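Local coordinates for protein dnab-like replicative helicase (Bacillus phage SPP1, PDB 3BH0) that probably unwinds duplex DNA in the 5'-3' direction at the phage replication fork, its ATPase domain, the part described here, supplying the energy of ATP hydrolysis, at residues V164-I167 / W168-R172; I187-L190 / Q191-E194; L213-M216 / A217-D221; S250-L253 / E254-A257. All coordinates share one frame; numbering follows the deposited sequence.

Contact 1: residues V164-I167 / W168-R172; sequences VNYI and WSKTR
Ile167 O is gripped twice from the residue one turn ahead. Thr171 N reaches it in the usual helical bond, and Thr171 OG1 lies 2.7 Å from Ile167 O and donates to it as well. The hydroxyl approaches from above the carbonyl plane, about 40° out of it, while the amide stands only slightly tilted from that plane. With chi1 at -48°, OG1 sits beside its own backbone N, folded back toward the preceding turn, which spends the hydroxyl of this buried threonine on the helix itself. Thr171 OG1 also comes within 3.8 Å of Ile167 CG2.

On another flank, Tyr166 and Lys170 meet through the aliphatic part of the lysine. The chain bends at chi2 (-72°), so that CG passes Tyr166 O at 3.3 Å and CE comes 3.5 Å from Tyr166 CZ, at the hydroxyl end of the ring. Lys170 NZ stays 3.7 Å from Tyr166 OH, so the contact is one of methylene against ring. The backbone bond from Lys170 N to Tyr166 O is weak, whereas Trp168 N to Val164 O is short, at 2.7 Å. Trp168 CB lies 3.1 Å from Asn165 O, and the indole then leads away to helix 202-220, where it meets Met216 and Leu220. Ile167 faces Val185 and Ile187 of strand 183-188. One flank of the helix thus packs on the sheet and another carries long polar side chains, as expected of the amphipathic connecting helix 164-176, a crossover between parallel strands 154-157 and 183-188 in a RecA-like P-loop ATPase core.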
loop_
_atom_site.group_PDB
_atom_site.type_symbol
_atom_site.label_atom_id
_atom_site.label_comp_id
_atom_site.label_asym_id
_atom_site.label_seq_id
_atom_site.Cartn_x
_atom_site.Cartn_y
_atom_site.Cartn_z
ATOM N N VAL A 164 -15.537 -7.239 0.363
ATOM C CA VAL A 164 -14.638 -7.675 -0.722
ATOM C C VAL A 164 -15.434 -7.857 -2.015
ATOM O O VAL A 164 -14.946 -7.578 -3.105
ATOM C CB VAL A 164 -13.876 -8.979 -0.394
ATOM C CG1 VAL A 164 -12.985 -9.391 -1.568
ATOM C CG2 VAL A 164 -13.041 -8.791 0.837
ATOM N N ASN A 165 -16.666 -8.320 -1.873
ATOM C CA ASN A 165 -17.566 -8.487 -2.996
ATOM C C ASN A 165 -17.746 -7.174 -3.739
ATOM O O ASN A 165 -17.577 -7.103 -4.962
ATOM C CB ASN A 165 -18.911 -9.004 -2.489
ATOM C CG ASN A 165 -19.613 -9.856 -3.504
ATOM O OD1 ASN A 165 -20.211 -9.338 -4.465
ATOM N ND2 ASN A 165 -19.548 -11.175 -3.315
ATOM N N TYR A 166 -18.046 -6.126 -2.975
ATOM C CA TYR A 166 -18.160 -4.775 -3.504
ATOM C C TYR A 166 -16.896 -4.370 -4.252
ATOM O O TYR A 166 -16.966 -3.782 -5.323
ATOM C CB TYR A 166 -18.477 -3.793 -2.369
ATOM C CG TYR A 166 -18.498 -2.349 -2.794
ATOM C CD1 TYR A 166 -19.696 -1.715 -3.120
ATOM C CD2 TYR A 166 -17.311 -1.607 -2.880
ATOM C CE1 TYR A 166 -19.704 -0.366 -3.526
ATOM C CE2 TYR A 166 -17.309 -0.284 -3.282
ATOM C CZ TYR A 166 -18.502 0.332 -3.596
ATOM O OH TYR A 166 -18.489 1.646 -3.995
ATOM N N ILE A 167 -15.737 -4.692 -3.688
ATOM C CA ILE A 167 -14.450 -4.280 -4.274
ATOM C C ILE A 167 -14.117 -5.094 -5.517
ATOM O O ILE A 167 -13.532 -4.570 -6.474
ATOM C CB ILE A 167 -13.296 -4.345 -3.229
ATOM C CG1 ILE A 167 -13.564 -3.336 -2.098
ATOM C CG2 ILE A 167 -11.932 -4.151 -3.896
ATOM C CD1 ILE A 167 -12.550 -3.335 -0.985
ATOM N N TRP A 168 -14.480 -6.378 -5.473
ATOM C CA TRP A 168 -14.427 -7.285 -6.622
ATOM C C TRP A 168 -15.087 -6.654 -7.830
ATOM O O TRP A 168 -14.495 -6.550 -8.902
ATOM C CB TRP A 168 -15.171 -8.594 -6.293
ATOM C CG TRP A 168 -14.794 -9.729 -7.190
ATOM C CD1 TRP A 168 -15.004 -9.816 -8.537
ATOM C CD2 TRP A 168 -14.127 -10.939 -6.807
ATOM N NE1 TRP A 168 -14.510 -11.001 -9.019
ATOM C CE2 TRP A 168 -13.959 -11.711 -7.981
ATOM C CE3 TRP A 168 -13.662 -11.451 -5.585
ATOM C CZ2 TRP A 168 -13.340 -12.982 -7.972
ATOM C CZ3 TRP A 168 -13.054 -12.716 -5.572
ATOM C CH2 TRP A 168 -12.897 -13.467 -6.766
ATOM N N SER A 169 -16.333 -6.244 -7.638
ATOM C CA SER A 169 -17.114 -5.574 -8.669
ATOM C C SER A 169 -16.386 -4.382 -9.319
ATOM O O SER A 169 -16.335 -4.272 -10.546
ATOM C CB SER A 169 -18.453 -5.146 -8.080
ATOM O OG SER A 169 -19.273 -4.577 -9.079
ATOM N N LYS A 170 -15.793 -3.522 -8.487
ATOM C CA LYS A 170 -15.111 -2.311 -8.955
ATOM C C LYS A 170 -13.800 -2.589 -9.668
ATOM O O LYS A 170 -13.443 -1.907 -10.619
ATOM C CB LYS A 170 -14.890 -1.342 -7.793
ATOM C CG LYS A 170 -16.161 -1.023 -7.018
ATOM C CD LYS A 170 -17.119 -0.114 -7.811
ATOM C CE LYS A 170 -18.446 -0.020 -7.103
ATOM N NZ LYS A 170 -19.285 1.101 -7.612
ATOM N N THR A 171 -13.072 -3.585 -9.191
ATOM C CA THR A 171 -11.809 -3.982 -9.814
ATOM C C THR A 171 -12.014 -4.449 -11.265
ATOM O O THR A 171 -11.262 -4.061 -12.158
ATOM C CB THR A 171 -11.132 -5.092 -8.990
ATOM O OG1 THR A 171 -11.120 -4.717 -7.605
ATOM C CG2 THR A 171 -9.723 -5.324 -9.466
ATOM N N ARG A 172 -13.038 -5.281 -11.480
ATOM C CA ARG A 172 -13.410 -5.758 -12.821
ATOM C C ARG A 172 -13.815 -4.594 -13.703
ATOM O O ARG A 172 -13.250 -4.383 -14.791
ATOM C CB ARG A 172 -14.558 -6.764 -12.729
ATOM C CG ARG A 172 -14.185 -8.037 -11.992
ATOM C CD ARG A 172 -15.211 -9.115 -12.205
ATOM N NE ARG A 172 -15.383 -9.405 -13.628
ATOM C CZ ARG A 172 -16.560 -9.640 -14.204
ATOM N NH1 ARG A 172 -17.670 -9.613 -13.484
ATOM N NH2 ARG A 172 -16.619 -9.896 -15.504
#

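Contact 2: residues I187-L190 / Q191-E194; sequences IDYL and QLLE
Just beyond the end of a central parallel strand, Tyr189 and Leu192 pack together in the turn that follows a sequence fitting the Walker B motif of P-loop ATPases: a hydrophobic strand leading to Asp188, whose side chain touches residues of the probable Walker A loop. The backbone at Asp188 fits an inverse gamma turn, though the bond that would close it is very short in the model and therefore doubtful; the chain then winds into a short 3-10 segment. Leu193 N donates to Leu190 O over 3.0 Å; the preceding bond, Leu192 N to Tyr189 O, is weak.

Leu192 lays its branched end over one face of the Tyr189 ring, with CG about 4.1 Å above the plane and displaced toward the rim. Both methyls reach the CE2 side, CD2 lying 3.6 Å from Tyr189 CE2 and CD1 extending to the phenol end, 3.3 Å from Tyr189 CZ. Gln191 comes instead to the ring edge, its amide inclined by 40° to the ring. The bend of the glutamine at chi2 (85°) carries the amide back past Leu190 CD2 toward Tyr189. Gln191 OE1 accepts from Gln229 N and Gln191 NE2 bonds Ser228 OG, so both ends of this buried amide are satisfied and its rotation is fixed beside the end of strand 223-228.

Aliphatic packing also links the strand end to the residues after the turn. Ile187 and Leu193 meet at about a right angle, the CG2 methyl of Ile187 standing 4.0 Å from Leu193 CD2. Near the ring edge, and close to the ring plane, Gln191 OE1 lies 3.4 Å from Tyr189 CD1.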
loop_
_atom_site.group_PDB
_atom_site.type_symbol
_atom_site.label_atom_id
_atom_site.label_comp_id
_atom_site.label_asym_id
_atom_site.label_seq_id
_atom_site.Cartn_x
_atom_site.Cartn_y
_atom_site.Cartn_z
ATOM N N ILE A 187 -6.375 -0.937 -0.191
ATOM C CA ILE A 187 -7.483 -0.868 0.744
ATOM C C ILE A 187 -7.109 -0.127 2.041
ATOM O O ILE A 187 -6.361 -0.660 2.874
ATOM C CB ILE A 187 -8.096 -2.258 0.971
ATOM C CG1 ILE A 187 -8.372 -2.899 -0.403
ATOM C CG2 ILE A 187 -9.370 -2.163 1.846
ATOM C CD1 ILE A 187 -8.603 -4.359 -0.402
ATOM N N ASP A 188 -7.604 1.112 2.199
ATOM C CA ASP A 188 -7.358 1.826 3.466
ATOM C C ASP A 188 -8.098 1.169 4.577
ATOM O O ASP A 188 -9.212 1.504 4.987
ATOM C CB ASP A 188 -7.535 3.343 3.485
ATOM C CG ASP A 188 -6.944 3.987 4.785
ATOM O OD1 ASP A 188 -6.516 3.254 5.730
ATOM O OD2 ASP A 188 -6.920 5.233 4.872
ATOM N N TYR A 189 -7.349 0.172 4.992
ATOM C CA TYR A 189 -7.453 -0.669 6.131
ATOM C C TYR A 189 -8.533 -1.709 6.179
ATOM O O TYR A 189 -9.726 -1.430 6.100
ATOM C CB TYR A 189 -6.863 -0.040 7.413
ATOM C CG TYR A 189 -7.699 0.185 8.627
ATOM C CD1 TYR A 189 -7.896 -0.839 9.550
ATOM C CD2 TYR A 189 -8.177 1.461 8.931
ATOM C CE1 TYR A 189 -8.617 -0.621 10.709
ATOM C CE2 TYR A 189 -8.894 1.694 10.101
ATOM C CZ TYR A 189 -9.107 0.652 10.976
ATOM O OH TYR A 189 -9.828 0.876 12.113
ATOM N N LEU A 190 -8.004 -2.928 6.229
ATOM C CA LEU A 190 -8.686 -4.166 6.011
ATOM C C LEU A 190 -9.760 -4.448 7.043
ATOM O O LEU A 190 -10.809 -4.971 6.697
ATOM C CB LEU A 190 -7.647 -5.300 5.982
ATOM C CG LEU A 190 -8.052 -6.778 5.879
ATOM C CD1 LEU A 190 -7.012 -7.505 5.050
ATOM C CD2 LEU A 190 -8.211 -7.443 7.250
ATOM N N GLN A 191 -9.496 -4.079 8.290
ATOM C CA GLN A 191 -10.346 -4.467 9.416
ATOM C C GLN A 191 -11.605 -3.618 9.505
ATOM O O GLN A 191 -12.411 -3.789 10.425
ATOM C CB GLN A 191 -9.572 -4.407 10.741
ATOM C CG GLN A 191 -8.521 -5.507 10.910
ATOM C CD GLN A 191 -7.165 -5.172 10.269
ATOM O OE1 GLN A 191 -6.951 -4.077 9.736
ATOM N NE2 GLN A 191 -6.242 -6.127 10.333
ATOM N N LEU A 192 -11.747 -2.714 8.542
ATOM C CA LEU A 192 -12.924 -1.888 8.359
ATOM C C LEU A 192 -13.880 -2.483 7.309
ATOM O O LEU A 192 -15.035 -2.050 7.188
ATOM C CB LEU A 192 -12.491 -0.472 7.915
ATOM C CG LEU A 192 -12.735 0.735 8.832
ATOM C CD1 LEU A 192 -12.343 0.433 10.263
ATOM C CD2 LEU A 192 -12.031 1.996 8.335
ATOM N N LEU A 193 -13.397 -3.464 6.549
ATOM C CA LEU A 193 -14.192 -4.064 5.470
ATOM C C LEU A 193 -15.425 -4.783 6.017
ATOM O O LEU A 193 -15.383 -5.355 7.099
ATOM C CB LEU A 193 -13.347 -5.026 4.626
ATOM C CG LEU A 193 -12.318 -4.408 3.675
ATOM C CD1 LEU A 193 -11.341 -5.450 3.142
ATOM C CD2 LEU A 193 -12.980 -3.667 2.529
ATOM N N GLU A 194 -16.525 -4.738 5.270
ATOM C CA GLU A 194 -17.741 -5.463 5.660
ATOM C C GLU A 194 -17.503 -6.957 5.503
ATOM O O GLU A 194 -17.214 -7.411 4.412
ATOM C CB GLU A 194 -18.915 -5.037 4.789
ATOM C CG GLU A 194 -19.286 -3.588 4.948
ATOM C CD GLU A 194 -20.637 -3.267 4.316
ATOM O OE1 GLU A 194 -21.033 -3.945 3.322
ATOM O OE2 GLU A 194 -21.298 -2.325 4.817
#

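Contact 3: residues L213-M216 / A217-D221; sequences LKKM and ARELD
Two like-charged side chains, Lys214 and Arg218, run up against each other one turn apart. They meet through methylenes, Lys214 CE lying 3.8 Å from Arg218 CG, and Lys214 NZ remains 5.1 Å from Arg218 NE. A bend in Lys214 at chi2 (47°) directs its ammonium to Asp258, with which it forms a salt bridge, and to Arg68 O.

Lys215 and Glu219 extend side by side in the same direction, yet their charges do not close into a salt bridge, for Lys215 NZ is 5.5 Å from Glu219 OE1. The helical bond beneath them, Glu219 N to Lys215 O, is short at 2.6 Å. On the buried side Met216 CG packs 3.8 Å from Leu220 CD1 as the two side chains cross, both also touching Trp168 of helix 164-176.

Helix 202-220 ends in a Schellman motif: Asp221 takes positive phi (68°), its N bonds weakly to Arg218 O, and Val222 N returns to Ala217 O. The Lys215-Glu219 pair, its charged atoms apart, probably gains at most a modest electrostatic attraction, whereas the Asp258 carboxylate would offset the charge that Lys214 brings close to Arg218.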
loop_
_atom_site.group_PDB
_atom_site.type_symbol
_atom_site.label_atom_id
_atom_site.label_comp_id
_atom_site.label_asym_id
_atom_site.label_seq_id
_atom_site.Cartn_x
_atom_site.Cartn_y
_atom_site.Cartn_z
ATOM N N LEU A 213 -9.624 -11.690 -0.388
ATOM C CA LEU A 213 -8.731 -10.663 -0.949
ATOM C C LEU A 213 -7.633 -11.288 -1.780
ATOM O O LEU A 213 -7.245 -10.753 -2.818
ATOM C CB LEU A 213 -8.136 -9.751 0.144
ATOM C CG LEU A 213 -9.084 -8.654 0.639
ATOM C CD1 LEU A 213 -8.501 -7.878 1.808
ATOM C CD2 LEU A 213 -9.520 -7.695 -0.493
ATOM N N LYS A 214 -7.128 -12.424 -1.320
ATOM C CA LYS A 214 -6.082 -13.146 -2.047
ATOM C C LYS A 214 -6.665 -13.821 -3.307
ATOM O O LYS A 214 -6.069 -13.759 -4.392
ATOM C CB LYS A 214 -5.379 -14.146 -1.107
ATOM C CG LYS A 214 -4.360 -15.094 -1.755
ATOM C CD LYS A 214 -3.389 -14.386 -2.691
ATOM C CE LYS A 214 -2.330 -15.335 -3.231
ATOM N NZ LYS A 214 -1.369 -14.574 -4.088
ATOM N N LYS A 215 -7.828 -14.459 -3.149
ATOM C CA LYS A 215 -8.554 -15.069 -4.269
ATOM C C LYS A 215 -8.829 -14.016 -5.359
ATOM O O LYS A 215 -8.567 -14.255 -6.537
ATOM C CB LYS A 215 -9.862 -15.708 -3.780
ATOM C CG LYS A 215 -10.304 -16.878 -4.641
ATOM C CD LYS A 215 -11.757 -17.253 -4.438
ATOM C CE LYS A 215 -11.924 -18.299 -3.346
ATOM N NZ LYS A 215 -13.347 -18.779 -3.303
ATOM N N MET A 216 -9.324 -12.847 -4.944
ATOM C CA MET A 216 -9.534 -11.719 -5.845
ATOM C C MET A 216 -8.255 -11.289 -6.571
ATOM O O MET A 216 -8.271 -11.074 -7.783
ATOM C CB MET A 216 -10.129 -10.533 -5.091
ATOM C CG MET A 216 -10.324 -9.289 -5.966
ATOM S SD MET A 216 -11.123 -7.938 -5.087
ATOM C CE MET A 216 -9.750 -7.340 -4.091
ATOM N N ALA A 217 -7.155 -11.151 -5.827
ATOM C CA ALA A 217 -5.852 -10.834 -6.411
ATOM C C ALA A 217 -5.538 -11.819 -7.534
ATOM O O ALA A 217 -5.184 -11.423 -8.646
ATOM C CB ALA A 217 -4.762 -10.875 -5.335
ATOM N N ARG A 218 -5.688 -13.106 -7.215
ATOM C CA ARG A 218 -5.428 -14.212 -8.139
ATOM C C ARG A 218 -6.428 -14.280 -9.307
ATOM O O ARG A 218 -6.021 -14.287 -10.467
ATOM C CB ARG A 218 -5.410 -15.543 -7.366
ATOM C CG ARG A 218 -4.172 -15.741 -6.500
ATOM C CD ARG A 218 -3.104 -16.592 -7.191
ATOM N NE ARG A 218 -3.493 -17.999 -7.140
ATOM C CZ ARG A 218 -3.604 -18.808 -8.190
ATOM N NH1 ARG A 218 -3.296 -18.402 -9.417
ATOM N NH2 ARG A 218 -3.989 -20.052 -7.984
ATOM N N GLU A 219 -7.722 -14.319 -8.983
ATOM C CA GLU A 219 -8.798 -14.575 -9.960
ATOM C C GLU A 219 -8.966 -13.428 -10.944
ATOM O O GLU A 219 -9.214 -13.659 -12.124
ATOM C CB GLU A 219 -10.127 -14.896 -9.251
ATOM C CG GLU A 219 -11.119 -15.713 -10.074
ATOM C CD GLU A 219 -11.858 -16.792 -9.246
ATOM O OE1 GLU A 219 -12.513 -16.444 -8.231
ATOM O OE2 GLU A 219 -11.788 -17.997 -9.625
ATOM N N LEU A 220 -8.818 -12.193 -10.467
ATOM C CA LEU A 220 -8.864 -11.022 -11.357
ATOM C C LEU A 220 -7.494 -10.610 -11.891
ATOM O O LEU A 220 -7.402 -9.769 -12.777
ATOM C CB LEU A 220 -9.576 -9.830 -10.694
ATOM C CG LEU A 220 -10.970 -10.086 -10.117
ATOM C CD1 LEU A 220 -11.549 -8.789 -9.528
ATOM C CD2 LEU A 220 -11.903 -10.702 -11.186
ATOM N N ASP A 221 -6.433 -11.207 -11.359
ATOM C CA ASP A 221 -5.070 -10.940 -11.841
ATOM C C ASP A 221 -4.617 -9.506 -11.506
ATOM O O ASP A 221 -4.075 -8.783 -12.353
ATOM C CB ASP A 221 -4.952 -11.245 -13.359
ATOM C CG ASP A 221 -3.518 -11.519 -13.804
ATOM O OD1 ASP A 221 -2.690 -12.003 -12.990
ATOM O OD2 ASP A 221 -3.224 -11.247 -14.991
#

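Contact 4: residues S250-L253 / E254-A257; sequences SGQL and EQDA
Gln252 has CG trans to its backbone N (chi1 -178°) and turns sharply at the next bond (chi2 72°), while Asp256, with chi1 -66°, holds its carboxylate beside its own N; together these rotations bring the two polar ends side by side, one helical turn apart. Amide and carboxylate are almost coplanar, although the chains cross at a slant. The model is too tight here and the amide is probably turned over, so its individual contacts are doubtful. The firmer partner of Asp256 is Ser210, whose hydroxyl is hydrogen-bonded to Asp256 OD2.

The backbone of the turn is uneven. Asp256 N donates to Gln252 O over 3.1 Å, a regular helical bond. Gln255 N reaches the same oxygen at 2.9 Å, but at a poor angle that makes the bond weak. Weak too are Glu254 N to Gly251 O (3.4 Å) and Ala257 N to Leu253 O (3.5 Å), at the two ends of this short helix. Glu254 CG rests 3.9 Å from Gly251 O, and Gln255 CB packs 3.4 Å from Gln252 O.

Lys285 NZ takes Glu254 O and Ala257 O, and Arg287 takes Gln255 O, so basic side chains meet carbonyls at the helix C-terminus. Helix 252-256 is thus a single short turn packed against helix 202-220, leading into strand 259-265 of the RecA-like core.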
loop_
_atom_site.group_PDB
_atom_site.type_symbol
_atom_site.label_atom_id
_atom_site.label_comp_id
_atom_site.label_asym_id
_atom_site.label_seq_id
_atom_site.Cartn_x
_atom_site.Cartn_y
_atom_site.Cartn_z
ATOM N N SER A 250 -6.558 -11.828 13.807
ATOM C CA SER A 250 -6.843 -12.114 12.409
ATOM C C SER A 250 -6.542 -13.568 12.020
ATOM O O SER A 250 -7.351 -14.217 11.341
ATOM C CB SER A 250 -6.036 -11.143 11.537
ATOM O OG SER A 250 -6.231 -9.792 11.955
ATOM N N GLY A 251 -5.375 -14.061 12.455
ATOM C CA GLY A 251 -4.889 -15.413 12.140
ATOM C C GLY A 251 -4.487 -15.609 10.677
ATOM O O GLY A 251 -3.322 -15.433 10.295
ATOM N N GLN A 252 -5.478 -15.982 9.870
ATOM C CA GLN A 252 -5.341 -16.224 8.439
ATOM C C GLN A 252 -4.438 -15.227 7.712
ATOM O O GLN A 252 -3.734 -15.581 6.766
ATOM C CB GLN A 252 -6.739 -16.191 7.835
ATOM C CG GLN A 252 -6.813 -16.477 6.361
ATOM C CD GLN A 252 -6.555 -17.931 6.037
ATOM O OE1 GLN A 252 -5.499 -18.277 5.510
ATOM N NE2 GLN A 252 -7.528 -18.795 6.342
ATOM N N LEU A 253 -4.464 -13.984 8.178
ATOM C CA LEU A 253 -3.836 -12.849 7.498
ATOM C C LEU A 253 -2.369 -13.072 7.085
ATOM O O LEU A 253 -1.987 -12.746 5.962
ATOM C CB LEU A 253 -4.003 -11.582 8.360
ATOM C CG LEU A 253 -4.082 -10.205 7.687
ATOM C CD1 LEU A 253 -4.957 -10.228 6.458
ATOM C CD2 LEU A 253 -4.607 -9.180 8.671
ATOM N N GLU A 254 -1.560 -13.635 7.983
ATOM C CA GLU A 254 -0.152 -13.879 7.676
ATOM C C GLU A 254 0.040 -15.021 6.677
ATOM O O GLU A 254 1.018 -15.050 5.928
ATOM C CB GLU A 254 0.675 -14.119 8.947
ATOM C CG GLU A 254 0.555 -15.504 9.564
ATOM C CD GLU A 254 1.642 -15.782 10.598
ATOM O OE1 GLU A 254 1.275 -15.938 11.783
ATOM O OE2 GLU A 254 2.846 -15.842 10.232
ATOM N N GLN A 255 -0.899 -15.961 6.666
ATOM C CA GLN A 255 -0.813 -17.093 5.753
ATOM C C GLN A 255 -1.109 -16.695 4.307
ATOM O O GLN A 255 -0.355 -17.044 3.404
ATOM C CB GLN A 255 -1.667 -18.256 6.265
ATOM C CG GLN A 255 -0.970 -18.948 7.467
ATOM C CD GLN A 255 -1.877 -19.854 8.280
ATOM O OE1 GLN A 255 -2.668 -20.608 7.732
ATOM N NE2 GLN A 255 -1.752 -19.789 9.599
ATOM N N ASP A 256 -2.159 -15.908 4.100
ATOM C CA ASP A 256 -2.575 -15.548 2.742
ATOM C C ASP A 256 -1.664 -14.574 1.999
ATOM O O ASP A 256 -1.494 -14.688 0.784
ATOM C CB ASP A 256 -4.021 -15.056 2.745
ATOM C CG ASP A 256 -4.992 -16.155 3.116
ATOM O OD1 ASP A 256 -4.712 -17.338 2.786
ATOM O OD2 ASP A 256 -6.023 -15.851 3.743
ATOM N N ALA A 257 -1.065 -13.637 2.729
ATOM C CA ALA A 257 -0.241 -12.601 2.117
ATOM C C ALA A 257 1.075 -13.158 1.581
ATOM O O ALA A 257 1.723 -14.010 2.194
ATOM C CB ALA A 257 0.017 -11.468 3.102
#

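The four contacts follow one another along the chain and all lie in the RecA-like ATPase domain. Contact 2 leaves the end of strand 183-188 and touches the other three. Its centre is 13 Å from that of contact 1, where Ile167 CD1 lies 3.6 Å from Leu193 CD2, and 16 Å from that of contact 3, where Ile187 meets Leu213. Contacts 1 and 3, with centres 10 Å apart, join helices 164-176 and 202-220 through Trp168. Contact 4 packs Leu253 against Leu190, but stays about 10 Å from contact 1 at the nearest atoms. Helix 202-220 thus lies against helices 164-176 and 252-256, and all three helices meet the strand end or turn of contact 2, at the probable Walker B strand.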